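Local structure of shikimate kinase (Bacteroides thetaiotaomicron, 3VAA) at residues V126-R136 with D150-L161. The protein probably catalyses the ATP-dependent phosphorylation of the 3-hydroxyl group of shikimate, a magnesium-requiring step on the pathway to chorismate. Residues are numbered along the deposited sequence; the frame is centred on the assembly and turned at random.
Sequences VHPDVLFRRLR and DDELMDFIIQAL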
loop_
_atom_site.group_PDB
_atom_site.type_symbol
_atom_site.label_atom_id
_atom_site.label_comp_id
_atom_site.label_asym_id
_atom_site.label_seq_id
_atom_site.Cartn_x
_atom_site.Cartn_y
_atom_site.Cartn_z
ATOM N N VAL A 126 -6.803 -5.056 6.911
ATOM C CA VAL A 126 -7.059 -4.353 8.174
ATOM C C VAL A 126 -8.559 -4.130 8.349
ATOM O O VAL A 126 -9.242 -3.633 7.466
ATOM C CB VAL A 126 -6.282 -3.048 8.228
ATOM C CG1 VAL A 126 -6.575 -2.263 9.549
ATOM C CG2 VAL A 126 -4.765 -3.335 8.106
ATOM N N HIS A 127 -9.054 -4.528 9.508
ATOM C CA HIS A 127 -10.457 -4.413 9.828
ATOM C C HIS A 127 -10.866 -2.947 9.801
ATOM O O HIS A 127 -10.112 -2.082 10.232
ATOM C CB HIS A 127 -10.715 -4.997 11.216
ATOM C CG HIS A 127 -12.162 -5.254 11.510
ATOM N ND1 HIS A 127 -13.011 -4.275 11.981
ATOM C CD2 HIS A 127 -12.905 -6.384 11.415
ATOM C CE1 HIS A 127 -14.215 -4.791 12.165
ATOM N NE2 HIS A 127 -14.179 -6.069 11.828
ATOM N N PRO A 128 -12.066 -2.657 9.295
ATOM C CA PRO A 128 -12.513 -1.263 9.213
ATOM C C PRO A 128 -12.527 -0.524 10.562
ATOM O O PRO A 128 -12.339 0.681 10.580
ATOM C CB PRO A 128 -13.918 -1.362 8.616
ATOM C CG PRO A 128 -14.089 -2.710 8.153
ATOM C CD PRO A 128 -12.980 -3.582 8.618
ATOM N N ASP A 129 -12.742 -1.224 11.675
ATOM C CA ASP A 129 -12.716 -0.565 12.985
ATOM C C ASP A 129 -11.335 0.004 13.228
ATOM O O ASP A 129 -11.197 1.078 13.811
ATOM C CB ASP A 129 -13.074 -1.536 14.125
ATOM C CG ASP A 129 -14.534 -1.979 14.096
ATOM O OD1 ASP A 129 -15.355 -1.332 13.398
ATOM O OD2 ASP A 129 -14.865 -2.983 14.780
ATOM N N VAL A 130 -10.308 -0.723 12.777
ATOM C CA VAL A 130 -8.931 -0.291 12.958
ATOM C C VAL A 130 -8.604 0.801 11.967
ATOM O O VAL A 130 -7.947 1.771 12.332
ATOM C CB VAL A 130 -7.934 -1.463 12.851
ATOM C CG1 VAL A 130 -6.500 -0.926 12.896
ATOM C CG2 VAL A 130 -8.194 -2.499 13.969
ATOM N N LEU A 131 -9.049 0.659 10.705
ATOM C CA LEU A 131 -8.834 1.728 9.716
ATOM C C LEU A 131 -9.497 3.032 10.190
ATOM O O LEU A 131 -8.918 4.127 10.059
ATOM C CB LEU A 131 -9.381 1.322 8.342
ATOM C CG LEU A 131 -8.595 0.234 7.629
ATOM C CD1 LEU A 131 -9.280 -0.116 6.325
ATOM C CD2 LEU A 131 -7.124 0.680 7.380
ATOM N N PHE A 132 -10.709 2.897 10.743
ATOM C CA PHE A 132 -11.480 4.025 11.279
ATOM C C PHE A 132 -10.667 4.758 12.336
ATOM O O PHE A 132 -10.460 5.990 12.249
ATOM C CB PHE A 132 -12.824 3.515 11.828
ATOM C CG PHE A 132 -13.691 4.582 12.460
ATOM C CD1 PHE A 132 -14.501 5.398 11.669
ATOM C CD2 PHE A 132 -13.722 4.743 13.833
ATOM C CE1 PHE A 132 -15.314 6.372 12.237
ATOM C CE2 PHE A 132 -14.544 5.719 14.417
ATOM C CZ PHE A 132 -15.338 6.538 13.607
ATOM N N ARG A 133 -10.189 4.026 13.335
ATOM C CA ARG A 133 -9.372 4.657 14.380
ATOM C C ARG A 133 -8.129 5.340 13.814
ATOM O O ARG A 133 -7.868 6.518 14.089
ATOM C CB ARG A 133 -8.942 3.617 15.402
ATOM C CG ARG A 133 -8.241 4.200 16.619
ATOM C CD ARG A 133 -7.834 3.066 17.513
ATOM N NE ARG A 133 -6.774 2.288 16.876
ATOM C CZ ARG A 133 -6.648 0.967 16.937
ATOM N NH1 ARG A 133 -7.546 0.226 17.565
ATOM N NH2 ARG A 133 -5.631 0.379 16.332
ATOM N N ARG A 134 -7.360 4.606 13.011
ATOM C CA ARG A 134 -6.127 5.148 12.459
ATOM C C ARG A 134 -6.339 6.382 11.598
ATOM O O ARG A 134 -5.593 7.343 11.703
ATOM C CB ARG A 134 -5.384 4.102 11.630
ATOM C CG ARG A 134 -4.843 2.941 12.441
ATOM C CD ARG A 134 -4.240 1.893 11.493
ATOM N NE ARG A 134 -3.616 0.795 12.216
ATOM C CZ ARG A 134 -3.118 -0.299 11.645
ATOM N NH1 ARG A 134 -3.159 -0.470 10.327
ATOM N NH2 ARG A 134 -2.588 -1.242 12.404
ATOM N N LEU A 135 -7.364 6.353 10.751
ATOM C CA LEU A 135 -7.617 7.459 9.841
ATOM C C LEU A 135 -8.175 8.673 10.572
ATOM O O LEU A 135 -7.899 9.799 10.179
ATOM C CB LEU A 135 -8.497 7.002 8.667
ATOM C CG LEU A 135 -7.790 5.987 7.754
ATOM C CD1 LEU A 135 -8.742 5.365 6.743
ATOM C CD2 LEU A 135 -6.588 6.595 7.022
ATOM N N ARG A 136 -8.951 8.437 11.626
ATOM C CA ARG A 136 -9.455 9.520 12.487
ATOM C C ARG A 136 -8.289 10.284 13.082
ATOM O O ARG A 136 -8.263 11.517 13.107
ATOM C CB ARG A 136 -10.239 8.940 13.661
ATOM C CG ARG A 136 -11.730 9.052 13.610
ATOM C CD ARG A 136 -12.288 8.528 14.941
ATOM N NE ARG A 136 -13.256 9.441 15.526
ATOM C CZ ARG A 136 -13.887 9.223 16.675
ATOM N NH1 ARG A 136 -13.663 8.105 17.357
ATOM N NH2 ARG A 136 -14.745 10.123 17.142
ATOM N N ASP A 150 -17.876 9.871 12.538
ATOM C CA ASP A 150 -18.653 8.730 12.972
ATOM C C ASP A 150 -19.166 7.861 11.820
ATOM O O ASP A 150 -18.368 7.369 11.015
ATOM C CB ASP A 150 -19.791 9.227 13.869
ATOM C CG ASP A 150 -19.284 10.004 15.068
ATOM O OD1 ASP A 150 -18.059 9.959 15.339
ATOM O OD2 ASP A 150 -20.105 10.653 15.739
ATOM N N ASP A 151 -20.487 7.710 11.722
ATOM C CA ASP A 151 -21.091 6.818 10.723
ATOM C C ASP A 151 -20.739 7.204 9.283
ATOM O O ASP A 151 -20.562 6.330 8.427
ATOM C CB ASP A 151 -22.614 6.773 10.927
ATOM C CG ASP A 151 -23.272 5.573 10.257
ATOM O OD1 ASP A 151 -22.568 4.757 9.610
ATOM O OD2 ASP A 151 -24.510 5.438 10.395
ATOM N N GLU A 152 -20.622 8.502 9.008
ATOM C CA GLU A 152 -20.279 8.937 7.660
ATOM C C GLU A 152 -18.869 8.478 7.280
ATOM O O GLU A 152 -18.646 7.974 6.168
ATOM C CB GLU A 152 -20.375 10.451 7.528
ATOM C CG GLU A 152 -20.129 10.937 6.119
ATOM C CD GLU A 152 -20.161 12.447 5.980
ATOM O OE1 GLU A 152 -20.326 13.156 7.000
ATOM O OE2 GLU A 152 -20.007 12.923 4.833
ATOM N N LEU A 153 -17.924 8.661 8.194
ATOM C CA LEU A 153 -16.538 8.263 7.960
ATOM C C LEU A 153 -16.428 6.743 7.822
ATOM O O LEU A 153 -15.779 6.242 6.899
ATOM C CB LEU A 153 -15.635 8.749 9.104
ATOM C CG LEU A 153 -14.171 8.281 9.054
ATOM C CD1 LEU A 153 -13.521 8.684 7.744
ATOM C CD2 LEU A 153 -13.385 8.805 10.243
ATOM N N MET A 154 -17.067 6.011 8.737
ATOM C CA MET A 154 -17.029 4.551 8.690
ATOM C C MET A 154 -17.643 4.042 7.378
ATOM O O MET A 154 -17.078 3.153 6.738
ATOM C CB MET A 154 -17.772 3.925 9.875
ATOM C CG MET A 154 -17.749 2.398 9.868
ATOM S SD MET A 154 -16.111 1.670 10.144
ATOM C CE MET A 154 -15.942 1.817 11.907
ATOM N N ASP A 155 -18.803 4.579 6.992
ATOM C CA ASP A 155 -19.440 4.153 5.725
ATOM C C ASP A 155 -18.508 4.424 4.543
ATOM O O ASP A 155 -18.443 3.629 3.605
ATOM C CB ASP A 155 -20.786 4.859 5.470
ATOM C CG ASP A 155 -21.886 4.447 6.453
ATOM O OD1 ASP A 155 -21.789 3.359 7.065
ATOM O OD2 ASP A 155 -22.865 5.219 6.600
ATOM N N PHE A 156 -17.783 5.543 4.580
ATOM C CA PHE A 156 -16.862 5.896 3.489
ATOM C C PHE A 156 -15.737 4.856 3.316
ATOM O O PHE A 156 -15.430 4.404 2.183
ATOM C CB PHE A 156 -16.282 7.294 3.706
ATOM C CG PHE A 156 -15.386 7.758 2.583
ATOM C CD1 PHE A 156 -14.013 7.530 2.628
ATOM C CD2 PHE A 156 -15.918 8.386 1.478
ATOM C CE1 PHE A 156 -13.194 7.937 1.600
ATOM C CE2 PHE A 156 -15.096 8.798 0.440
ATOM C CZ PHE A 156 -13.730 8.575 0.512
ATOM N N ILE A 157 -15.136 4.471 4.440
ATOM C CA ILE A 157 -14.080 3.453 4.451
ATOM C C ILE A 157 -14.619 2.103 3.965
ATOM O O ILE A 157 -14.052 1.465 3.056
ATOM C CB ILE A 157 -13.515 3.284 5.879
ATOM C CG1 ILE A 157 -12.774 4.564 6.281
ATOM C CG2 ILE A 157 -12.588 2.083 5.970
ATOM C CD1 ILE A 157 -12.409 4.631 7.779
ATOM N N ILE A 158 -15.729 1.674 4.560
ATOM C CA ILE A 158 -16.323 0.385 4.202
ATOM C C ILE A 158 -16.633 0.312 2.720
ATOM O O ILE A 158 -16.328 -0.695 2.077
ATOM C CB ILE A 158 -17.589 0.068 5.050
ATOM C CG1 ILE A 158 -17.184 -0.212 6.502
ATOM C CG2 ILE A 158 -18.343 -1.134 4.477
ATOM C CD1 ILE A 158 -18.366 -0.328 7.488
ATOM N N GLN A 159 -17.206 1.372 2.162
ATOM C CA GLN A 159 -17.535 1.382 0.730
ATOM C C GLN A 159 -16.287 1.409 -0.140
ATOM O O GLN A 159 -16.256 0.785 -1.207
ATOM C CB GLN A 159 -18.441 2.570 0.402
ATOM C CG GLN A 159 -19.830 2.419 1.039
ATOM C CD GLN A 159 -20.618 3.726 1.129
ATOM O OE1 GLN A 159 -20.267 4.737 0.513
ATOM N NE2 GLN A 159 -21.687 3.705 1.917
ATOM N N ALA A 160 -15.268 2.153 0.291
ATOM C CA ALA A 160 -14.025 2.205 -0.456
ATOM C C ALA A 160 -13.400 0.803 -0.524
ATOM O O ALA A 160 -12.914 0.384 -1.581
ATOM C CB ALA A 160 -13.043 3.221 0.179
ATOM N N LEU A 161 -13.424 0.073 0.593
ATOM C CA LEU A 161 -12.882 -1.276 0.636
ATOM C C LEU A 161 -13.721 -2.199 -0.254
ATOM O O LEU A 161 -13.191 -3.109 -0.879
ATOM C CB LEU A 161 -12.821 -1.841 2.061
ATOM C CG LEU A 161 -11.882 -1.198 3.070
ATOM C CD1 LEU A 161 -12.040 -1.864 4.452
ATOM C CD2 LEU A 161 -10.431 -1.271 2.599
#
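Phe-132 is the knob of this helix pair, its side chain set into a hole on segment 150-161 made by Asp-150, Leu-153, Met-154 and Ile-157. With CG anti to the backbone N (chi1 178°), the ring swings across to the other helix, where Phe-132 CE1 touches Leu-153 CD2 and comes 3.4 Å from Asp-150 O. The side chains of Met-154 and Phe-132 cross at about a right angle. Bends at chi2 and chi3 of Met-154 curl the thioether back, putting Met-154 CE 3.6 Å from Phe-132 CB; Met-154 SD makes an oblique Met-aromatic contact with the ring and touches Pro-128 CB.

Ile-157 CD1 stands at the ring edge, 3.7 Å from Phe-132 CA, and meets Leu-135 CD1. Leu-131 and Leu-161 reach tip to tip, CD1 to CD1 at 3.8 Å. Arg-136 lays its CG on Leu-153 CD2; Arg-136 NH2 makes a long salt bridge of 3.8 Å to Asp-150 OD1, which lies well out of the guanidinium plane.

Helix 128-137 follows strand 120-125 of the parallel sheet; its link to helix 150-168 carries Arg-142, predicted to bind ATP, probably as in the shikimate kinase LID. With apolar contacts prevailing and no interhelix hydrogen bonds, the exposed ion pair probably adds only diffuse attraction.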